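Local coordinates for putative aminopeptidase (Leishmania major, PDB 5NTH), which probably removes amino acids from the N termini of peptides as a manganese-dependent metalloaminopeptidase of the M17 family, at residues F28-S38 with Q177-R188; G146-R157 with G449-Y457. One frame throughout, in Å; residues are numbered along the deposited sequence.

Contact 1: residues F28-S38 with Q177-R188; sequences FKSNVTFTDIS and QAMSLNVVMSSR
Asp-36 and Arg-188 meet at one end of a short parallel pairing of strands 32-34 and 181-185. Arg-188 can be followed outward from CB, with CG anti to the carbonyl carbon (chi1 -65°). Arg-188 CG packs on Ile-37 CG2 at 4.0 Å, CD passes Asp-36 OD1 and CB of Ser-38, and a bend at chi3 turns the guanidinium edge to the carboxylate. Arg-188 NE then reaches Asp-36 OD1 at 3.0 Å, almost perfectly straight, and its NH1 reaches Asp-36 OD2 at 2.8 Å on its syn lone pair. In this side-on salt bridge the carboxylate and guanidinium planes are 23° apart, nearly coplanar. OD1 also accepts from N and OG of Ser-38, the former closing an Asx turn, so the carboxylate is fixed from both segments.

The parallel register rests on four backbone bonds, among them Leu-181 N to Asn-31 O (2.9 Å) and Val-183 N to Thr-33 O (2.7 Å). On one face, Phe-34 CD2 lies 3.6 Å from Val-183 CB and touches Met-185 CE. Helix 148-156 covers this face through Ala-152, Val-151 and Val-155, while Phe-34 also meets Leu-206 of helix 203-221. Strand 181-185 pairs in turn with strand 137-142, which places 32-34 at the sheet's edge within this chain.

Contact 2: residues G146-R157 with G449-Y457; sequences GSETAVANAVAR and GLQSGDLCY
Asn-153 reaches from helix 148-156 to the turn that follows helix 439-452, and its amide nitrogen is shared between two acceptors. With CG anti to the backbone N (chi1 -173°), Asn-153 ND2 lies 3.1 Å from Ser-452 O in a nearly straight bond and 2.7 Å from Asp-454 OD1. Both acceptors lie close to the amide plane, as expected if each takes one of its two hydrogens. The carboxylate of Asp-454, however, is turned 76° from that amide, and its OD1 is approached from above the carboxylate plane.

One helical turn further on, Arg-157 has CG between its backbone N and carbonyl carbon (chi1 75°), and the chain then runs extended to NE. This carries Arg-157 NH1 to Gly-453 O at 3.1 Å, the carbonyl being met from above its plane. Arg-157 NH1 is also 4.0 Å from Asp-454 OD1, a long salt bridge. A water bonded to Gly-453 O, and weakly to Arg-157 NH2, spans the same pair, while NE is held by Ser-121.

At the other end, Gln-451 gives only a weak bond from NE2 to Gly-146 O; Tyr-115 is the stronger partner of that nitrogen. Between these polar ends Ala-150 CB packs 3.5 Å from Gln-451 O, and the CA atoms of Ala-150 and Ser-452 are 4.7 Å apart, so the helix sits close against the turn. Gly-453 follows the helix with positive phi, and Ser-452 OG accepts from Asp-454 N in an ST turn.

The chemistry is therefore mainly that of side-chain donors on the N-terminal domain meeting carbonyls and a carboxylate of the catalytic domain. The positive charge of Arg-157 would be expected to stabilise Asp-454 as an anion, whose OD2 is separately bonded to Gly-527 N.

Overall arrangement
From the N terminus, the chain passes through 28-38, 146-157, 177-188 and 449-457 in that order, so the two contacts cross rather than nest. Contact 1 closes a loop with 138 residues between its segments, bringing strand 32-34 beside strand 181-185 in the six-stranded sheet. Contact 2 starts within that loop and closes a longer one, with 291 residues intervening, joining the N-terminal domain to the catalytic domain. Their centres are 16 Å apart. Helix 148-156 links them physically: Val-155 CG1 packs 3.6 Å from Leu-181 CD2, and Glu-148 OE2 lies 2.9 Å from Ser-187 OG, a probable hydrogen bond. Both lie away from the manganese and actinonin sites.

Contact 1: residues F28-S38 with Q177-R188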
loop_
_atom_site.group_PDB
_atom_site.type_symbol
_atom_site.label_atom_id
_atom_site.label_comp_id
_atom_site.label_asym_id
_atom_site.label_seq_id
_atom_site.Cartn_x
_atom_site.Cartn_y
_atom_site.Cartn_z
ATOM N N PHE A 28 -29.487 35.365 3.097
ATOM C CA PHE A 28 -29.218 34.865 1.760
ATOM C C PHE A 28 -30.436 34.928 0.844
ATOM O O PHE A 28 -31.523 34.544 1.245
ATOM C CB PHE A 28 -28.727 33.418 1.840
ATOM C CG PHE A 28 -28.195 32.916 0.563
ATOM C CD1 PHE A 28 -26.894 33.135 0.238
ATOM C CD2 PHE A 28 -29.015 32.277 -0.334
ATOM C CE1 PHE A 28 -26.394 32.694 -0.970
ATOM C CE2 PHE A 28 -28.541 31.829 -1.538
ATOM C CZ PHE A 28 -27.222 32.046 -1.863
ATOM N N LYS A 29 -30.238 35.399 -0.381
ATOM C CA LYS A 29 -31.206 35.212 -1.451
ATOM C C LYS A 29 -30.544 34.628 -2.666
ATOM O O LYS A 29 -29.412 34.969 -2.995
ATOM C CB LYS A 29 -31.856 36.533 -1.830
ATOM C CG LYS A 29 -32.717 37.071 -0.701
ATOM C CD LYS A 29 -33.490 38.339 -1.079
ATOM C CE LYS A 29 -34.299 38.888 0.112
ATOM N NZ LYS A 29 -33.454 39.283 1.297
ATOM N N SER A 30 -31.265 33.779 -3.383
ATOM C CA SER A 30 -30.722 33.274 -4.626
ATOM C C SER A 30 -30.506 34.450 -5.578
ATOM O O SER A 30 -30.869 35.593 -5.285
ATOM C CB SER A 30 -31.616 32.196 -5.264
ATOM O OG SER A 30 -32.355 32.653 -6.379
ATOM N N ASN A 31 -29.904 34.159 -6.714
ATOM C CA ASN A 31 -29.751 35.157 -7.743
ATOM C C ASN A 31 -30.437 34.690 -8.979
ATOM O O ASN A 31 -29.956 34.915 -10.092
ATOM C CB ASN A 31 -28.263 35.444 -8.008
ATOM C CG ASN A 31 -27.515 34.260 -8.641
ATOM O OD1 ASN A 31 -27.983 33.084 -8.659
ATOM N ND2 ASN A 31 -26.330 34.568 -9.169
ATOM N N VAL A 32 -31.552 34.003 -8.756
ATOM C CA VAL A 32 -32.396 33.520 -9.818
ATOM C C VAL A 32 -33.749 34.223 -9.748
ATOM O O VAL A 32 -34.343 34.406 -8.676
ATOM C CB VAL A 32 -32.572 32.010 -9.726
ATOM C CG1 VAL A 32 -33.422 31.502 -10.871
ATOM C CG2 VAL A 32 -31.207 31.352 -9.771
ATOM N N THR A 33 -34.220 34.627 -10.918
ATOM C CA THR A 33 -35.530 35.202 -11.067
ATOM C C THR A 33 -36.253 34.453 -12.160
ATOM O O THR A 33 -35.645 33.753 -12.988
ATOM C CB THR A 33 -35.449 36.711 -11.407
ATOM O OG1 THR A 33 -34.775 36.927 -12.669
ATOM C CG2 THR A 33 -34.748 37.454 -10.286
ATOM N N PHE A 34 -37.562 34.617 -12.176
ATOM C CA PHE A 34 -38.342 34.058 -13.250
ATOM C C PHE A 34 -39.146 35.179 -13.891
ATOM O O PHE A 34 -39.564 36.122 -13.217
ATOM C CB PHE A 34 -39.249 32.955 -12.711
ATOM C CG PHE A 34 -38.504 31.833 -12.025
ATOM C CD1 PHE A 34 -38.037 31.989 -10.727
ATOM C CD2 PHE A 34 -38.275 30.624 -12.680
ATOM C CE1 PHE A 34 -37.363 30.967 -10.102
ATOM C CE2 PHE A 34 -37.573 29.604 -12.070
ATOM C CZ PHE A 34 -37.113 29.775 -10.775
ATOM N N THR A 35 -39.352 35.076 -15.195
ATOM C CA THR A 35 -40.127 36.067 -15.935
ATOM C C THR A 35 -41.135 35.323 -16.786
ATOM O O THR A 35 -40.800 34.348 -17.452
ATOM C CB THR A 35 -39.200 36.965 -16.805
ATOM O OG1 THR A 35 -38.438 37.840 -15.954
ATOM C CG2 THR A 35 -40.004 37.828 -17.810
ATOM N N ASP A 36 -42.366 35.802 -16.795
ATOM C CA ASP A 36 -43.432 35.126 -17.503
ATOM C C ASP A 36 -43.164 35.242 -19.006
ATOM O O ASP A 36 -43.061 36.343 -19.499
ATOM C CB ASP A 36 -44.736 35.812 -17.080
ATOM C CG ASP A 36 -45.976 35.264 -17.782
ATOM O OD1 ASP A 36 -45.850 34.690 -18.899
ATOM O OD2 ASP A 36 -47.082 35.428 -17.191
ATOM N N ILE A 37 -43.032 34.134 -19.736
ATOM C CA ILE A 37 -42.617 34.213 -21.161
ATOM C C ILE A 37 -43.520 35.116 -21.984
ATOM O O ILE A 37 -43.106 35.685 -23.003
ATOM C CB ILE A 37 -42.566 32.851 -21.871
ATOM C CG1 ILE A 37 -41.915 32.982 -23.253
ATOM C CG2 ILE A 37 -43.964 32.250 -22.046
ATOM C CD1 ILE A 37 -41.506 31.658 -23.870
ATOM N N SER A 38 -44.767 35.251 -21.553
ATOM C CA SER A 38 -45.704 36.097 -22.278
ATOM C C SER A 38 -45.459 37.611 -22.031
ATOM O O SER A 38 -46.129 38.436 -22.658
ATOM C CB SER A 38 -47.137 35.710 -21.905
ATOM O OG SER A 38 -47.438 36.282 -20.636
ATOM N N GLN A 177 -22.034 37.379 -5.612
ATOM C CA GLN A 177 -23.268 37.211 -6.387
ATOM C C GLN A 177 -23.296 38.359 -7.401
ATOM O O GLN A 177 -24.044 39.334 -7.282
ATOM C CB GLN A 177 -24.499 37.215 -5.481
ATOM C CG GLN A 177 -24.683 35.884 -4.769
ATOM C CD GLN A 177 -26.117 35.649 -4.325
ATOM O OE1 GLN A 177 -26.753 36.535 -3.746
ATOM N NE2 GLN A 177 -26.629 34.436 -4.580
ATOM N N ALA A 178 -22.395 38.217 -8.362
ATOM C CA ALA A 178 -21.974 39.289 -9.241
ATOM C C ALA A 178 -22.928 39.385 -10.387
ATOM O O ALA A 178 -23.183 40.466 -10.901
ATOM C CB ALA A 178 -20.568 39.012 -9.769
ATOM N N MET A 179 -23.448 38.242 -10.788
ATOM C CA MET A 179 -24.276 38.137 -11.956
ATOM C C MET A 179 -25.670 37.701 -11.524
ATOM O O MET A 179 -26.002 37.716 -10.354
ATOM C CB MET A 179 -23.640 37.128 -12.898
ATOM C CG MET A 179 -23.730 35.704 -12.384
ATOM S SD MET A 179 -23.700 34.537 -13.717
ATOM C CE MET A 179 -25.376 34.523 -14.311
ATOM N N SER A 180 -26.485 37.303 -12.484
ATOM C CA SER A 180 -27.863 37.007 -12.208
ATOM C C SER A 180 -28.499 36.208 -13.306
ATOM O O SER A 180 -28.265 36.493 -14.471
ATOM C CB SER A 180 -28.618 38.312 -12.066
ATOM O OG SER A 180 -29.817 38.011 -11.430
ATOM N N LEU A 181 -29.333 35.239 -12.937
ATOM C CA LEU A 181 -30.003 34.381 -13.930
ATOM C C LEU A 181 -31.481 34.645 -13.959
ATOM O O LEU A 181 -32.103 34.682 -12.921
ATOM C CB LEU A 181 -29.787 32.904 -13.651
ATOM C CG LEU A 181 -28.348 32.412 -13.712
ATOM C CD1 LEU A 181 -27.679 32.658 -12.369
ATOM C CD2 LEU A 181 -28.314 30.932 -14.036
ATOM N N ASN A 182 -32.020 34.846 -15.159
ATOM C CA ASN A 182 -33.433 35.153 -15.371
ATOM C C ASN A 182 -34.083 33.993 -16.158
ATOM O O ASN A 182 -33.808 33.803 -17.350
ATOM C CB ASN A 182 -33.544 36.475 -16.117
ATOM C CG ASN A 182 -34.990 36.876 -16.403
ATOM O OD1 ASN A 182 -35.411 36.935 -17.571
ATOM N ND2 ASN A 182 -35.771 37.122 -15.329
ATOM N N VAL A 183 -34.912 33.201 -15.480
ATOM C CA VAL A 183 -35.466 32.004 -16.106
ATOM C C VAL A 183 -36.776 32.340 -16.794
ATOM O O VAL A 183 -37.687 32.955 -16.210
ATOM C CB VAL A 183 -35.696 30.827 -15.124
ATOM C CG1 VAL A 183 -36.003 29.550 -15.888
ATOM C CG2 VAL A 183 -34.460 30.566 -14.270
ATOM N N VAL A 184 -36.841 31.895 -18.040
ATOM C CA VAL A 184 -38.007 32.052 -18.884
ATOM C C VAL A 184 -38.394 30.674 -19.359
ATOM O O VAL A 184 -37.810 30.144 -20.297
ATOM C CB VAL A 184 -37.707 32.949 -20.109
ATOM C CG1 VAL A 184 -38.953 33.146 -20.956
ATOM C CG2 VAL A 184 -37.181 34.301 -19.669
ATOM N N MET A 185 -39.370 30.075 -18.708
ATOM C CA MET A 185 -39.825 28.778 -19.170
ATOM C C MET A 185 -40.909 28.911 -20.253
ATOM O O MET A 185 -41.738 29.836 -20.213
ATOM C CB MET A 185 -40.367 27.993 -18.000
ATOM C CG MET A 185 -39.295 27.602 -17.001
ATOM S SD MET A 185 -40.008 26.776 -15.565
ATOM C CE MET A 185 -40.646 28.230 -14.693
ATOM N N SER A 186 -40.934 27.961 -21.190
ATOM C CA SER A 186 -42.006 27.934 -22.195
ATOM C C SER A 186 -43.414 27.710 -21.545
ATOM O O SER A 186 -44.376 28.387 -21.910
ATOM C CB SER A 186 -41.698 26.955 -23.350
ATOM O OG SER A 186 -41.465 25.644 -22.880
ATOM N N SER A 187 -43.502 26.827 -20.556
ATOM C CA SER A 187 -44.739 26.634 -19.781
ATOM C C SER A 187 -44.989 27.834 -18.879
ATOM O O SER A 187 -44.026 28.419 -18.365
ATOM C CB SER A 187 -44.669 25.393 -18.861
ATOM O OG SER A 187 -44.494 25.779 -17.479
ATOM N N ARG A 188 -46.272 28.135 -18.635
ATOM C CA ARG A 188 -46.663 29.281 -17.812
ATOM C C ARG A 188 -47.314 28.898 -16.493
ATOM O O ARG A 188 -47.804 29.769 -15.767
ATOM C CB ARG A 188 -47.611 30.188 -18.594
ATOM C CG ARG A 188 -47.004 30.860 -19.822
ATOM C CD ARG A 188 -47.984 31.859 -20.476
ATOM N NE ARG A 188 -48.224 32.979 -19.557
ATOM C CZ ARG A 188 -49.378 33.304 -18.996
ATOM N NH1 ARG A 188 -49.409 34.323 -18.164
ATOM N NH2 ARG A 188 -50.507 32.651 -19.271
#

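Contact 2: residues G146-R157 with G449-Y457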
loop_
_atom_site.group_PDB
_atom_site.type_symbol
_atom_site.label_atom_id
_atom_site.label_comp_id
_atom_site.label_asym_id
_atom_site.label_seq_id
_atom_site.Cartn_x
_atom_site.Cartn_y
_atom_site.Cartn_z
ATOM N N GLY A 146 -45.104 20.886 -15.246
ATOM C CA GLY A 146 -44.715 19.785 -14.357
ATOM C C GLY A 146 -43.222 19.732 -14.070
ATOM O O GLY A 146 -42.798 19.140 -13.082
ATOM N N SER A 147 -42.436 20.370 -14.928
ATOM C CA SER A 147 -41.006 20.448 -14.780
ATOM C C SER A 147 -40.478 21.671 -13.969
ATOM O O SER A 147 -39.276 21.785 -13.705
ATOM C CB SER A 147 -40.381 20.356 -16.167
ATOM O OG SER A 147 -40.620 21.507 -16.963
ATOM N N GLU A 148 -41.361 22.533 -13.481
ATOM C CA GLU A 148 -40.930 23.753 -12.786
ATOM C C GLU A 148 -39.931 23.555 -11.639
ATOM O O GLU A 148 -38.954 24.298 -11.548
ATOM C CB GLU A 148 -42.117 24.568 -12.279
ATOM C CG GLU A 148 -43.003 25.148 -13.382
ATOM C CD GLU A 148 -44.138 24.228 -13.820
ATOM O OE1 GLU A 148 -44.700 23.457 -12.983
ATOM O OE2 GLU A 148 -44.468 24.269 -15.023
ATOM N N THR A 149 -40.152 22.579 -10.768
ATOM C CA THR A 149 -39.242 22.431 -9.613
ATOM C C THR A 149 -37.867 21.895 -10.043
ATOM O O THR A 149 -36.859 22.331 -9.527
ATOM C CB THR A 149 -39.841 21.595 -8.468
ATOM O OG1 THR A 149 -40.162 20.303 -8.958
ATOM C CG2 THR A 149 -41.107 22.236 -7.935
ATOM N N ALA A 150 -37.834 20.982 -11.004
ATOM C CA ALA A 150 -36.590 20.488 -11.574
ATOM C C ALA A 150 -35.791 21.587 -12.287
ATOM O O ALA A 150 -34.569 21.690 -12.145
ATOM C CB ALA A 150 -36.879 19.346 -12.526
ATOM N N VAL A 151 -36.483 22.419 -13.042
ATOM C CA VAL A 151 -35.877 23.600 -13.609
ATOM C C VAL A 151 -35.406 24.550 -12.506
ATOM O O VAL A 151 -34.272 24.999 -12.541
ATOM C CB VAL A 151 -36.840 24.335 -14.571
ATOM C CG1 VAL A 151 -36.190 25.595 -15.152
ATOM C CG2 VAL A 151 -37.231 23.423 -15.717
ATOM N N ALA A 152 -36.226 24.885 -11.529
ATOM C CA ALA A 152 -35.735 25.839 -10.544
ATOM C C ALA A 152 -34.440 25.317 -9.885
ATOM O O ALA A 152 -33.442 26.062 -9.769
ATOM C CB ALA A 152 -36.783 26.143 -9.508
ATOM N N ASN A 153 -34.471 24.034 -9.491
ATOM C CA ASN A 153 -33.300 23.328 -8.977
ATOM C C ASN A 153 -32.112 23.309 -9.954
ATOM O O ASN A 153 -31.042 23.742 -9.577
ATOM C CB ASN A 153 -33.684 21.898 -8.576
ATOM C CG ASN A 153 -32.549 21.125 -7.862
ATOM O OD1 ASN A 153 -31.626 21.701 -7.323
ATOM N ND2 ASN A 153 -32.648 19.806 -7.846
ATOM N N ALA A 154 -32.320 22.826 -11.183
ATOM C CA ALA A 154 -31.260 22.663 -12.217
ATOM C C ALA A 154 -30.506 23.939 -12.543
ATOM O O ALA A 154 -29.301 23.920 -12.881
ATOM C CB ALA A 154 -31.846 22.107 -13.498
ATOM N N VAL A 155 -31.220 25.045 -12.454
ATOM C CA VAL A 155 -30.633 26.316 -12.751
ATOM C C VAL A 155 -29.960 26.890 -11.556
ATOM O O VAL A 155 -28.838 27.350 -11.662
ATOM C CB VAL A 155 -31.693 27.309 -13.231
ATOM C CG1 VAL A 155 -31.092 28.698 -13.401
ATOM C CG2 VAL A 155 -32.280 26.835 -14.557
ATOM N N ALA A 156 -30.656 26.907 -10.432
ATOM C CA ALA A 156 -30.120 27.442 -9.162
ATOM C C ALA A 156 -28.766 26.860 -8.818
ATOM O O ALA A 156 -27.837 27.575 -8.449
ATOM C CB ALA A 156 -31.072 27.147 -8.020
ATOM N N ARG A 157 -28.665 25.545 -8.984
ATOM C CA ARG A 157 -27.500 24.803 -8.542
ATOM C C ARG A 157 -26.381 24.945 -9.538
ATOM O O ARG A 157 -25.269 24.520 -9.224
ATOM C CB ARG A 157 -27.823 23.310 -8.344
ATOM C CG ARG A 157 -27.960 22.533 -9.642
ATOM C CD ARG A 157 -28.242 21.063 -9.397
ATOM N NE ARG A 157 -28.491 20.366 -10.662
ATOM C CZ ARG A 157 -29.076 19.173 -10.805
ATOM N NH1 ARG A 157 -29.479 18.490 -9.738
ATOM N NH2 ARG A 157 -29.254 18.646 -12.031
ATOM N N GLY A 449 -37.341 12.055 -6.444
ATOM C CA GLY A 449 -36.082 12.226 -7.108
ATOM C C GLY A 449 -36.188 12.436 -8.605
ATOM O O GLY A 449 -35.449 13.227 -9.161
ATOM N N LEU A 450 -37.078 11.729 -9.272
ATOM C CA LEU A 450 -37.224 11.911 -10.720
ATOM C C LEU A 450 -37.858 13.236 -11.060
ATOM O O LEU A 450 -37.513 13.863 -12.058
ATOM C CB LEU A 450 -38.084 10.813 -11.330
ATOM C CG LEU A 450 -37.590 9.391 -11.154
ATOM C CD1 LEU A 450 -38.543 8.385 -11.804
ATOM C CD2 LEU A 450 -36.162 9.293 -11.700
ATOM N N GLN A 451 -38.823 13.639 -10.249
ATOM C CA GLN A 451 -39.495 14.911 -10.449
ATOM C C GLN A 451 -38.622 16.078 -10.045
ATOM O O GLN A 451 -38.748 17.119 -10.631
ATOM C CB GLN A 451 -40.829 14.989 -9.678
ATOM C CG GLN A 451 -42.041 14.383 -10.386
ATOM C CD GLN A 451 -42.370 15.024 -11.738
ATOM O OE1 GLN A 451 -42.415 14.311 -12.755
ATOM N NE2 GLN A 451 -42.609 16.368 -11.763
ATOM N N SER A 452 -37.767 15.910 -9.040
ATOM C CA SER A 452 -36.947 17.005 -8.508
ATOM C C SER A 452 -35.620 17.196 -9.217
ATOM O O SER A 452 -35.015 18.220 -9.047
ATOM C CB SER A 452 -36.621 16.785 -7.022
ATOM O OG SER A 452 -35.681 15.751 -6.830
ATOM N N GLY A 453 -35.141 16.195 -9.940
ATOM C CA GLY A 453 -33.765 16.172 -10.418
ATOM C C GLY A 453 -32.669 15.923 -9.377
ATOM O O GLY A 453 -31.492 16.102 -9.684
ATOM N N ASP A 454 -33.053 15.563 -8.148
ATOM C CA ASP A 454 -32.136 15.083 -7.097
ATOM C C ASP A 454 -32.318 13.554 -7.049
ATOM O O ASP A 454 -33.078 13.008 -6.240
ATOM C CB ASP A 454 -32.501 15.661 -5.718
ATOM C CG ASP A 454 -32.085 17.123 -5.520
ATOM O OD1 ASP A 454 -31.574 17.781 -6.445
ATOM O OD2 ASP A 454 -32.270 17.635 -4.391
ATOM N N LEU A 455 -31.593 12.869 -7.907
ATOM C CA LEU A 455 -31.833 11.462 -8.144
ATOM C C LEU A 455 -31.520 10.524 -6.960
ATOM O O LEU A 455 -30.845 10.875 -6.001
ATOM C CB LEU A 455 -31.077 11.015 -9.392
ATOM C CG LEU A 455 -31.248 11.867 -10.646
ATOM C CD1 LEU A 455 -30.421 11.293 -11.789
ATOM C CD2 LEU A 455 -32.699 11.949 -11.050
ATOM N N CYS A 456 -32.043 9.310 -7.095
ATOM C CA CYS A 456 -32.225 8.359 -6.027
ATOM C C CYS A 456 -32.268 6.986 -6.593
ATOM O O CYS A 456 -32.731 6.791 -7.713
ATOM C CB CYS A 456 -33.582 8.541 -5.410
ATOM S SG CYS A 456 -33.572 9.693 -4.095
ATOM N N TYR A 457 -31.866 6.015 -5.775
ATOM C CA TYR A 457 -31.997 4.635 -6.182
ATOM C C TYR A 457 -31.974 3.772 -4.966
ATOM O O TYR A 457 -31.154 4.013 -4.100
ATOM C CB TYR A 457 -30.910 4.237 -7.159
ATOM C CG TYR A 457 -31.289 3.005 -7.873
ATOM C CD1 TYR A 457 -32.090 3.059 -8.994
ATOM C CD2 TYR A 457 -30.918 1.757 -7.386
ATOM C CE1 TYR A 457 -32.489 1.890 -9.652
ATOM C CE2 TYR A 457 -31.312 0.582 -8.020
ATOM C CZ TYR A 457 -32.102 0.654 -9.147
ATOM O OH TYR A 457 -32.462 -0.483 -9.792
HETATM O O HOH W 1 -30.492 15.562 -12.238
#